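Local coordinates for putative transcription antitermination protein nusG (PDB 3LPE) that stimulates transcription elongation as the archaeal factor Spt5, pairing with Spt4 and engaging RNA polymerase through its NGN domain, at residues Asn24-Met29 / Tyr41-Ser46; Val55-Glu58 / Asp62-Glu65. One frame throughout, in Å; residues are numbered along the deposited sequence.

Contact 1. Residues Asn24-Met29 / Tyr41-Ser46; sequences NIAGLM and YSILAS
A single side chain, Ile43, makes all the close contacts between the helix segment Asn24-Met29 and the strand segment Tyr41-Ser46, and its two branches serve different helix residues. CG2 rests against the methyl of Ala26, with Ala26 CB 3.7 Å from Ile43 CG2. The longer branch reaches further along the helix, where Ile43 CD1 meets Met29 CB at 3.6 Å and also lies 3.7 Å from the carbonyl oxygen Ala26 O. With CG1 anti to the carbonyl carbon (chi1 -59°), the isoleucine spreads these two branches over one helical turn. Met29 crosses Ile43 at a slant; its sulfur comes alongside the shorter branch, SD being 4.0 Å from Ile43 CG2, before the extended chain runs on into the core against Val53 and Val55 of the adjacent strand and Leu66 and Ile67 of helix 60-67. The small side chain of Ala26 is consistent with the close approach of helix and strand, the alpha carbons of Ala26 and Ile43 standing 6.1 Å apart. All three touching residues are buried, and the junction rests on apolar packing. The second subunit, Spt4 (DNA-directed RNA polymerase subunit E''), also packs here: its Leu30 on Ala26 and its Ile34 on Ile43. Ser42 to Ala45 pair antiparallel with a strand of that subunit, which extends the sheet across the interface. At the start of the segment Tyr41 and Ser42 both face Glu56, forming a classic beta bulge. Helix 22-35 is the connection of the first beta-alpha-beta unit of this ferredoxin-like NGN fold, leading from strand 12-17 to edge strand 40-45 with strand 52-57 lying between them, at the edge where Spt4 joins Spt5.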
ATOM      1  N   ASN A  24      -2.238  -9.524  -2.609  1.00 29.26           N
ATOM      2  CA  ASN A  24      -1.556 -10.111  -3.756  1.00 26.50           C
ATOM      3  C   ASN A  24      -1.410  -9.091  -4.860  1.00 25.27           C
ATOM      4  O   ASN A  24      -0.331  -8.917  -5.419  1.00 24.15           O
ATOM      5  CB  ASN A  24      -2.301 -11.353  -4.306  1.00 25.94           C
ATOM      6  CG  ASN A  24      -2.148 -12.582  -3.415  1.00 47.84           C
ATOM      7  OD1 ASN A  24      -1.309 -12.618  -2.522  1.00 42.77           O
ATOM      8  ND2 ASN A  24      -2.966 -13.603  -3.670  1.00 50.29           N
ATOM      9  N   ILE A  25      -2.498  -8.391  -5.168  1.00 20.46           N
ATOM     10  CA  ILE A  25      -2.460  -7.422  -6.251  1.00 24.64           C
ATOM     11  C   ILE A  25      -1.587  -6.185  -5.905  1.00 22.22           C
ATOM     12  O   ILE A  25      -0.881  -5.665  -6.752  1.00 21.13           O
ATOM     13  CB  ILE A  25      -3.876  -7.028  -6.686  1.00 27.86           C
ATOM     14  CG1 ILE A  25      -4.439  -8.137  -7.571  1.00 29.10           C
ATOM     15  CG2 ILE A  25      -3.854  -5.727  -7.470  1.00 19.62           C
ATOM     16  CD1 ILE A  25      -5.922  -8.249  -7.485  1.00 33.98           C
ATOM     17  N   ALA A  26      -1.640  -5.748  -4.659  1.00 21.09           N
ATOM     18  CA  ALA A  26      -0.778  -4.650  -4.204  1.00 19.28           C
ATOM     19  C   ALA A  26       0.691  -5.010  -4.467  1.00 24.92           C
ATOM     20  O   ALA A  26       1.459  -4.159  -4.880  1.00 25.15           O
ATOM     21  CB  ALA A  26      -0.985  -4.402  -2.736  1.00 19.05           C
ATOM     22  N   GLY A  27       1.059  -6.260  -4.203  1.00 24.51           N
ATOM     23  CA  GLY A  27       2.410  -6.752  -4.441  1.00 37.76           C
ATOM     24  C   GLY A  27       2.839  -6.740  -5.901  1.00 40.45           C
ATOM     25  O   GLY A  27       3.927  -6.275  -6.240  1.00 29.75           O
ATOM     26  N   LEU A  28       1.982  -7.265  -6.773  1.00 29.12           N
ATOM     27  CA  LEU A  28       2.201  -7.208  -8.213  1.00 29.11           C
ATOM     28  C   LEU A  28       2.286  -5.774  -8.707  1.00 27.98           C
ATOM     29  O   LEU A  28       3.082  -5.446  -9.589  1.00 31.22           O
ATOM     30  CB  LEU A  28       1.064  -7.925  -8.957  1.00 28.27           C
ATOM     31  CG  LEU A  28       0.939  -9.410  -8.629  1.00 40.39           C
ATOM     32  CD1 LEU A  28      -0.295  -9.996  -9.333  1.00 42.30           C
ATOM     33  CD2 LEU A  28       2.217 -10.160  -9.025  1.00 34.04           C
ATOM     34  N   MET A  29       1.450  -4.916  -8.152  1.00 25.49           N
ATOM     35  CA  MET A  29       1.446  -3.518  -8.551  1.00 20.92           C
ATOM     36  C   MET A  29       2.788  -2.865  -8.221  1.00 27.52           C
ATOM     37  O   MET A  29       3.356  -2.142  -9.033  1.00 28.65           O
ATOM     38  CB  MET A  29       0.339  -2.763  -7.820  1.00 23.42           C
ATOM     39  CG  MET A  29      -1.034  -2.912  -8.456  1.00 25.11           C
ATOM     40  SD  MET A  29      -2.251  -2.245  -7.339  1.00 25.61           S
ATOM     41  CE  MET A  29      -3.621  -1.899  -8.442  1.00 27.96           C
ATOM     42  N   TYR A  41       3.141   6.160  -6.073  1.00 24.44           N
ATOM     43  CA  TYR A  41       3.854   6.493  -4.851  1.00 29.08           C
ATOM     44  C   TYR A  41       3.545   5.599  -3.663  1.00 36.30           C
ATOM     45  O   TYR A  41       4.404   5.368  -2.814  1.00 25.31           O
ATOM     46  CB  TYR A  41       3.585   7.943  -4.491  1.00 34.35           C
ATOM     47  CG  TYR A  41       3.827   8.881  -5.642  1.00 38.49           C
ATOM     48  CD1 TYR A  41       5.010   8.822  -6.376  1.00 36.14           C
ATOM     49  CD2 TYR A  41       2.895   9.848  -5.978  1.00 35.40           C
ATOM     50  CE1 TYR A  41       5.248   9.701  -7.434  1.00 30.73           C
ATOM     51  CE2 TYR A  41       3.120  10.730  -7.022  1.00 38.43           C
ATOM     52  CZ  TYR A  41       4.301  10.656  -7.749  1.00 40.27           C
ATOM     53  OH  TYR A  41       4.526  11.541  -8.784  1.00 41.70           O
ATOM     54  N   SER A  42       2.320   5.091  -3.597  1.00 24.47           N
ATOM     55  CA  SER A  42       1.981   4.152  -2.539  1.00 24.84           C
ATOM     56  C   SER A  42       0.763   3.340  -2.946  1.00 21.77           C
ATOM     57  O   SER A  42       0.046   3.724  -3.852  1.00 21.35           O
ATOM     58  CB  SER A  42       1.747   4.846  -1.188  1.00 23.61           C
ATOM     59  OG  SER A  42       0.500   5.519  -1.176  1.00 28.25           O
ATOM     60  N   ILE A  43       0.586   2.203  -2.280  1.00 20.74           N
ATOM     61  CA  ILE A  43      -0.490   1.269  -2.573  1.00 27.36           C
ATOM     62  C   ILE A  43      -1.002   0.799  -1.228  1.00 24.62           C
ATOM     63  O   ILE A  43      -0.226   0.435  -0.354  1.00 23.11           O
ATOM     64  CB  ILE A  43       0.011   0.066  -3.385  1.00 30.30           C
ATOM     65  CG1 ILE A  43       0.638   0.530  -4.700  1.00 27.70           C
ATOM     66  CG2 ILE A  43      -1.144  -0.876  -3.752  1.00 24.00           C
ATOM     67  CD1 ILE A  43       1.598  -0.494  -5.262  1.00 36.51           C
ATOM     68  N   LEU A  44      -2.313   0.855  -1.030  1.00 24.86           N
ATOM     69  CA  LEU A  44      -2.850   0.557   0.294  1.00 20.77           C
ATOM     70  C   LEU A  44      -3.953  -0.501   0.193  1.00 25.92           C
ATOM     71  O   LEU A  44      -4.919  -0.331  -0.570  1.00 21.91           O
ATOM     72  CB  LEU A  44      -3.396   1.850   0.932  1.00 23.41           C
ATOM     73  CG  LEU A  44      -4.288   1.695   2.155  1.00 30.11           C
ATOM     74  CD1 LEU A  44      -3.444   1.450   3.357  1.00 30.41           C
ATOM     75  CD2 LEU A  44      -5.148   2.921   2.349  1.00 41.05           C
ATOM     76  N   ALA A  45      -3.792  -1.586   0.943  1.00 22.09           N
ATOM     77  CA  ALA A  45      -4.781  -2.651   0.988  1.00 27.58           C
ATOM     78  C   ALA A  45      -5.241  -2.811   2.418  1.00 29.87           C
ATOM     79  O   ALA A  45      -4.518  -3.360   3.241  1.00 25.85           O
ATOM     80  CB  ALA A  45      -4.206  -3.966   0.448  1.00 23.93           C
ATOM     81  N   SER A  46      -6.435  -2.305   2.711  1.00 37.12           N
ATOM     82  CA  SER A  46      -7.010  -2.347   4.054  1.00 34.88           C
ATOM     83  C   SER A  46      -7.976  -3.514   4.203  1.00 41.42           C
ATOM     84  O   SER A  46      -8.786  -3.764   3.302  1.00 34.27           O
ATOM     85  CB  SER A  46      -7.773  -1.049   4.322  1.00 29.95           C
ATOM     86  OG  SER A  46      -8.603  -1.176   5.463  1.00 40.17           O
TER

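Contact 2. Residues Val55-Glu58 / Asp62-Glu65; sequences VEAE and DVEE
Strand 52-57 ends and helix 60-67 begins within a few residues, so the chain turns back obliquely and brings the alpha carbons of Ala57 and Asp62 to 6.4 Å from each other. Val63 is the main helix side chain in the packing, and one of its methyls does the touching: CG2 sits 3.7 Å from Ala57 CB and 4.0 Å from Val55 CG1, bridging two strand residues that point to the same face of the sheet. That methyl is turned toward the strand because CG1 takes the place anti to the backbone N (chi1 -174°), leaving CG2 anti to the carbonyl carbon. Val55 and Val63 run past each other in opposite directions and meet through these single methyls. The methyl of Ala57 also touches the preceding helix residue, Ala57 CB lying 4.0 Å from Asp62 CB. Beyond that carbon, the carboxylate of Asp62 lies beside the turn, with OD2 3.8 Å from Glu58 CB. Its two oxygens have separate polar partners: OD2 is hydrogen-bonded to Thr59 OG1 and OD1 to the backbone N of Asp39, which ties the start of the helix to the preceding turn and to the entrance of strand 40-45. The bend of Glu58 at chi2 carries its carboxylate away from the helix, and OE1 hydrogen-bonds to Tyr41 OH; Glu58 OE1 and Asp62 OD2 are 6.7 Å apart, so the two carboxylates stay apart. Glu56, between the two inward-pointing strand residues, points away from the helix and bonds to Ser42 and to Ser39 of the Spt4 subunit. Val63 also packs on Phe13 and Val15 of strand 12-17 and on Ile76 of strand 73-76, so this one side chain reaches three neighbouring strands, 52-57, 12-17 and 73-76, from helix 60-67.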
ATOM      1  N   VAL A  55      -4.537   3.304  -4.812  1.00 25.05           N
ATOM      2  CA  VAL A  55      -3.265   3.570  -5.485  1.00 24.39           C
ATOM      3  C   VAL A  55      -3.067   5.071  -5.551  1.00 23.19           C
ATOM      4  O   VAL A  55      -3.862   5.773  -6.139  1.00 22.89           O
ATOM      5  CB  VAL A  55      -3.228   2.982  -6.923  1.00 24.53           C
ATOM      6  CG1 VAL A  55      -1.909   3.317  -7.651  1.00 21.58           C
ATOM      7  CG2 VAL A  55      -3.456   1.448  -6.895  1.00 23.87           C
ATOM      8  N   GLU A  56      -2.012   5.547  -4.906  1.00 25.11           N
ATOM      9  CA  GLU A  56      -1.626   6.959  -4.963  1.00 25.64           C
ATOM     10  C   GLU A  56      -0.649   7.158  -6.137  1.00 20.04           C
ATOM     11  O   GLU A  56       0.422   6.524  -6.208  1.00 30.78           O
ATOM     12  CB  GLU A  56      -0.985   7.356  -3.631  1.00 29.69           C
ATOM     13  CG  GLU A  56      -0.686   8.849  -3.469  1.00 29.93           C
ATOM     14  CD  GLU A  56       0.039   9.154  -2.175  1.00 23.90           C
ATOM     15  OE1 GLU A  56       0.011  10.318  -1.740  1.00 39.10           O
ATOM     16  OE2 GLU A  56       0.625   8.233  -1.583  1.00 35.52           O
ATOM     17  N   ALA A  57      -1.033   8.012  -7.073  1.00 35.53           N
ATOM     18  CA  ALA A  57      -0.266   8.207  -8.300  1.00 34.63           C
ATOM     19  C   ALA A  57      -0.373   9.644  -8.806  1.00 30.86           C
ATOM     20  O   ALA A  57      -1.258  10.396  -8.395  1.00 35.96           O
ATOM     21  CB  ALA A  57      -0.738   7.236  -9.377  1.00 29.23           C
ATOM     22  N   GLU A  58       0.529  10.019  -9.702  1.00 31.77           N
ATOM     23  CA  GLU A  58       0.542  11.369 -10.238  1.00 33.08           C
ATOM     24  C   GLU A  58      -0.646  11.621 -11.157  1.00 34.03           C
ATOM     25  O   GLU A  58      -1.248  12.696 -11.127  1.00 33.92           O
ATOM     26  CB  GLU A  58       1.824  11.616 -11.019  1.00 34.26           C
ATOM     27  CG  GLU A  58       2.043  13.099 -11.350  1.00 35.71           C
ATOM     28  CD  GLU A  58       2.013  13.989 -10.114  1.00 49.67           C
ATOM     29  OE1 GLU A  58       2.442  13.536  -9.031  1.00 43.21           O
ATOM     30  OE2 GLU A  58       1.550  15.141 -10.227  1.00 47.66           O
ATOM     31  N   ASP A  62      -1.165   6.780 -15.034  1.00 38.71           N
ATOM     32  CA  ASP A  62      -0.224   5.916 -14.329  1.00 33.65           C
ATOM     33  C   ASP A  62      -0.922   4.659 -13.815  1.00 31.66           C
ATOM     34  O   ASP A  62      -0.384   3.555 -13.909  1.00 34.39           O
ATOM     35  CB  ASP A  62       0.434   6.668 -13.175  1.00 31.82           C
ATOM     36  CG  ASP A  62       1.410   7.723 -13.658  1.00 47.63           C
ATOM     37  OD1 ASP A  62       2.521   7.356 -14.093  1.00 46.17           O
ATOM     38  OD2 ASP A  62       1.065   8.917 -13.622  1.00 33.74           O
ATOM     39  N   VAL A  63      -2.118   4.837 -13.270  1.00 31.71           N
ATOM     40  CA  VAL A  63      -2.877   3.722 -12.724  1.00 29.18           C
ATOM     41  C   VAL A  63      -3.388   2.810 -13.848  1.00 29.05           C
ATOM     42  O   VAL A  63      -3.409   1.599 -13.706  1.00 31.91           O
ATOM     43  CB  VAL A  63      -4.048   4.206 -11.833  1.00 29.65           C
ATOM     44  CG1 VAL A  63      -4.736   3.020 -11.157  1.00 26.78           C
ATOM     45  CG2 VAL A  63      -3.522   5.160 -10.768  1.00 29.69           C
ATOM     46  N   GLU A  64      -3.777   3.402 -14.968  1.00 40.73           N
ATOM     47  CA  GLU A  64      -4.210   2.625 -16.116  1.00 36.05           C
ATOM     48  C   GLU A  64      -3.084   1.738 -16.613  1.00 46.39           C
ATOM     49  O   GLU A  64      -3.305   0.561 -16.917  1.00 33.28           O
ATOM     50  CB  GLU A  64      -4.694   3.545 -17.249  1.00 41.04           C
ATOM     51  CG  GLU A  64      -5.915   4.383 -16.908  1.00 39.95           C
ATOM     52  CD  GLU A  64      -7.218   3.602 -17.011  1.00 67.31           C
ATOM     53  OE1 GLU A  64      -7.159   2.359 -17.145  1.00 69.34           O
ATOM     54  OE2 GLU A  64      -8.304   4.228 -16.961  1.00 65.55           O
ATOM     55  N   GLU A  65      -1.878   2.304 -16.707  1.00 31.99           N
ATOM     56  CA  GLU A  65      -0.729   1.532 -17.160  1.00 31.95           C
ATOM     57  C   GLU A  65      -0.349   0.483 -16.119  1.00 30.84           C
ATOM     58  O   GLU A  65       0.055  -0.634 -16.454  1.00 36.25           O
ATOM     59  CB  GLU A  65       0.467   2.442 -17.455  1.00 40.18           C
ATOM     60  CG  GLU A  65       1.635   1.718 -18.129  1.00 53.62           C
ATOM     61  CD  GLU A  65       1.280   1.172 -19.506  1.00 53.53           C
ATOM     62  OE1 GLU A  65       0.258   1.597 -20.074  1.00 54.60           O
ATOM     63  OE2 GLU A  65       2.024   0.321 -20.029  1.00 50.10           O
TER

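Contact 1 precedes contact 2 along the chain, and their centres lie about 11 Å apart within the one NGN domain. They share the antiparallel sheet: strand 40-45 of contact 1 and strand 52-57 of contact 2 are neighbours in it, joined by backbone hydrogen bonds such as the probable one from Tyr41 N to Glu56 O at 2.7 Å. Helices 22-35 and 60-67 bring their side chains into a common core, where Met29 CE lies 3.7 Å from Val55 CG2. Strand 40-45 is the outermost strand within the chain on that side, so contact 1 adjoins the Spt4 subunit, whereas contact 2 sits further inward and meets that subunit only through Glu56.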